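Local coordinates for protein pacifastin-related serine protease inhibitor (Locusta migratoria, PDB 2VU8) that probably inhibits serine proteases, being a small disulfide-bonded pacifastin domain of a longer secreted protein, at residues N13-T18 / W23-K28. Residues are numbered along the deposited sequence; the frame is centred on the assembly and turned at random.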
loop_
_atom_site.group_PDB
_atom_site.type_symbol
_atom_site.label_atom_id
_atom_site.label_comp_id
_atom_site.label_asym_id
_atom_site.label_seq_id
_atom_site.Cartn_x
_atom_site.Cartn_y
_atom_site.Cartn_z
ATOM N N ASN B 13 -4.863 8.900 9.812
ATOM C CA ASN B 13 -5.384 8.687 8.463
ATOM C C ASN B 13 -6.481 9.669 8.091
ATOM O O ASN B 13 -7.411 9.888 8.862
ATOM C CB ASN B 13 -5.940 7.275 8.318
ATOM C CG ASN B 13 -4.866 6.225 8.356
ATOM O OD1 ASN B 13 -4.852 5.375 9.239
ATOM N ND2 ASN B 13 -3.957 6.272 7.382
ATOM N N THR B 14 -6.378 10.230 6.893
ATOM C CA THR B 14 -7.407 11.102 6.345
ATOM C C THR B 14 -8.512 10.234 5.758
ATOM O O THR B 14 -8.250 9.250 5.075
ATOM C CB THR B 14 -6.823 12.074 5.262
ATOM O OG1 THR B 14 -6.063 13.132 5.873
ATOM C CG2 THR B 14 -7.937 12.836 4.539
ATOM N N CYS B 15 -9.753 10.609 6.046
ATOM C CA CYS B 15 -10.917 9.950 5.488
ATOM C C CYS B 15 -11.680 10.937 4.620
ATOM O O CYS B 15 -11.811 12.104 4.977
ATOM C CB CYS B 15 -11.839 9.461 6.590
ATOM S SG CYS B 15 -11.096 8.257 7.703
ATOM N N THR B 16 -12.198 10.443 3.504
ATOM C CA THR B 16 -13.027 11.226 2.604
ATOM C C THR B 16 -14.415 10.592 2.466
ATOM O O THR B 16 -14.529 9.392 2.294
ATOM C CB THR B 16 -12.351 11.279 1.224
ATOM O OG1 THR B 16 -11.054 11.899 1.341
ATOM C CG2 THR B 16 -13.144 12.144 0.279
ATOM N N CYS B 17 -15.461 11.411 2.527
ATOM C CA CYS B 17 -16.812 10.948 2.253
ATOM C C CYS B 17 -17.053 10.878 0.752
ATOM O O CYS B 17 -17.143 11.890 0.069
ATOM C CB CYS B 17 -17.858 11.843 2.917
ATOM S SG CYS B 17 -19.468 11.040 2.950
ATOM N N THR B 18 -17.157 9.653 0.255
ATOM C CA THR B 18 -17.314 9.391 -1.165
ATOM C C THR B 18 -18.768 9.629 -1.598
ATOM O O THR B 18 -19.659 9.803 -0.748
ATOM C CB THR B 18 -16.874 7.941 -1.484
ATOM O OG1 THR B 18 -17.933 7.016 -1.176
ATOM C CG2 THR B 18 -15.696 7.488 -0.621
ATOM N N TRP B 23 -17.204 6.460 4.285
ATOM C CA TRP B 23 -15.845 6.966 4.493
ATOM C C TRP B 23 -14.775 6.074 3.853
ATOM O O TRP B 23 -14.637 4.904 4.214
ATOM C CB TRP B 23 -15.530 7.037 5.989
ATOM C CG TRP B 23 -16.272 8.076 6.757
ATOM C CD1 TRP B 23 -17.273 7.859 7.667
ATOM C CD2 TRP B 23 -16.064 9.493 6.727
ATOM N NE1 TRP B 23 -17.705 9.049 8.193
ATOM C CE2 TRP B 23 -16.976 10.069 7.638
ATOM C CE3 TRP B 23 -15.200 10.339 6.022
ATOM C CZ2 TRP B 23 -17.046 11.440 7.860
ATOM C CZ3 TRP B 23 -15.274 11.695 6.236
ATOM C CH2 TRP B 23 -16.185 12.236 7.153
ATOM N N GLY B 24 -14.026 6.632 2.915
ATOM C CA GLY B 24 -12.797 6.027 2.440
ATOM C C GLY B 24 -11.603 6.580 3.201
ATOM O O GLY B 24 -11.347 7.785 3.179
ATOM N N CYS B 25 -10.854 5.703 3.852
ATOM C CA CYS B 25 -9.744 6.117 4.693
ATOM C C CYS B 25 -8.449 5.452 4.258
ATOM O O CYS B 25 -8.456 4.298 3.827
ATOM C CB CYS B 25 -10.028 5.740 6.140
ATOM S SG CYS B 25 -11.515 6.446 6.883
ATOM N N THR B 26 -7.343 6.184 4.383
ATOM C CA THR B 26 -6.016 5.636 4.127
ATOM C C THR B 26 -5.647 4.603 5.196
ATOM O O THR B 26 -6.324 4.486 6.209
ATOM C CB THR B 26 -4.948 6.749 4.032
ATOM O OG1 THR B 26 -4.974 7.574 5.210
ATOM C CG2 THR B 26 -5.262 7.679 2.882
ATOM N N ARG B 27 -4.573 3.862 4.937
ATOM C CA ARG B 27 -4.256 2.631 5.677
ATOM C C ARG B 27 -2.869 2.670 6.317
ATOM O O ARG B 27 -2.153 1.659 6.354
ATOM C CB ARG B 27 -4.410 1.413 4.745
ATOM C CG ARG B 27 -5.829 1.233 4.287
ATOM C CD ARG B 27 -6.127 0.067 3.397
ATOM N NE ARG B 27 -7.532 -0.303 3.545
ATOM C CZ ARG B 27 -8.193 -1.169 2.784
ATOM N NH1 ARG B 27 -7.605 -1.814 1.784
ATOM N NH2 ARG B 27 -9.460 -1.406 3.054
ATOM N N LYS B 28 -2.496 3.839 6.843
ATOM C CA LYS B 28 -1.308 3.955 7.689
ATOM C C LYS B 28 -1.567 3.330 9.065
ATOM O O LYS B 28 -2.712 3.293 9.536
ATOM C CB LYS B 28 -0.913 5.423 7.898
ATOM C CG LYS B 28 -0.521 6.191 6.638
ATOM C CD LYS B 28 -0.245 7.642 6.951
ATOM C CE LYS B 28 -1.527 8.471 7.091
ATOM N NZ LYS B 28 -1.403 9.881 6.580
HETATM O O HOH W 1 -3.921 10.343 4.822
HETATM O O HOH W 2 -9.316 9.075 2.048
#
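Cys15 and Cys25 both carry SG anti to their own carbonyl carbon (chi1 -61° and -59°), which aims the two sulfurs at each other from a non-hydrogen-bonded pair of the antiparallel hairpin and closes the disulfide with chi3 106°. On the same face Trp23 lays its ring along the neighbouring strand: CE3 comes within 3.5 Å of Cys15 CB, and Cys17 CB sits over one face of the ring near its rim. Half-cystines suit this place, being small enough to lie beside the indole while Cys15 bonds Cys25 and Cys17 bonds Cys2. Thr16 N gives a hydrogen bond to Gly24 O (2.8 Å) and Gly24 N returns one to Thr16 O (2.9 Å), while Thr26 N reaches Thr14 O at 3.3 Å. At the start of strand 13-17, the amide of Asn13 lies against Thr26 and Lys28, beside the predicted reactive bond Arg27-Lys28; an alanine here would probably leave a gap between them. The guanidinium group of Arg27 bonds to the backbone and an acidic side chain of another protein's chain, consistent with an inhibitor of trypsin-like proteases. Covalent and polar ties together thus probably keep the loop with the predicted reactive bond rigid in a chain with little hydrophobic core.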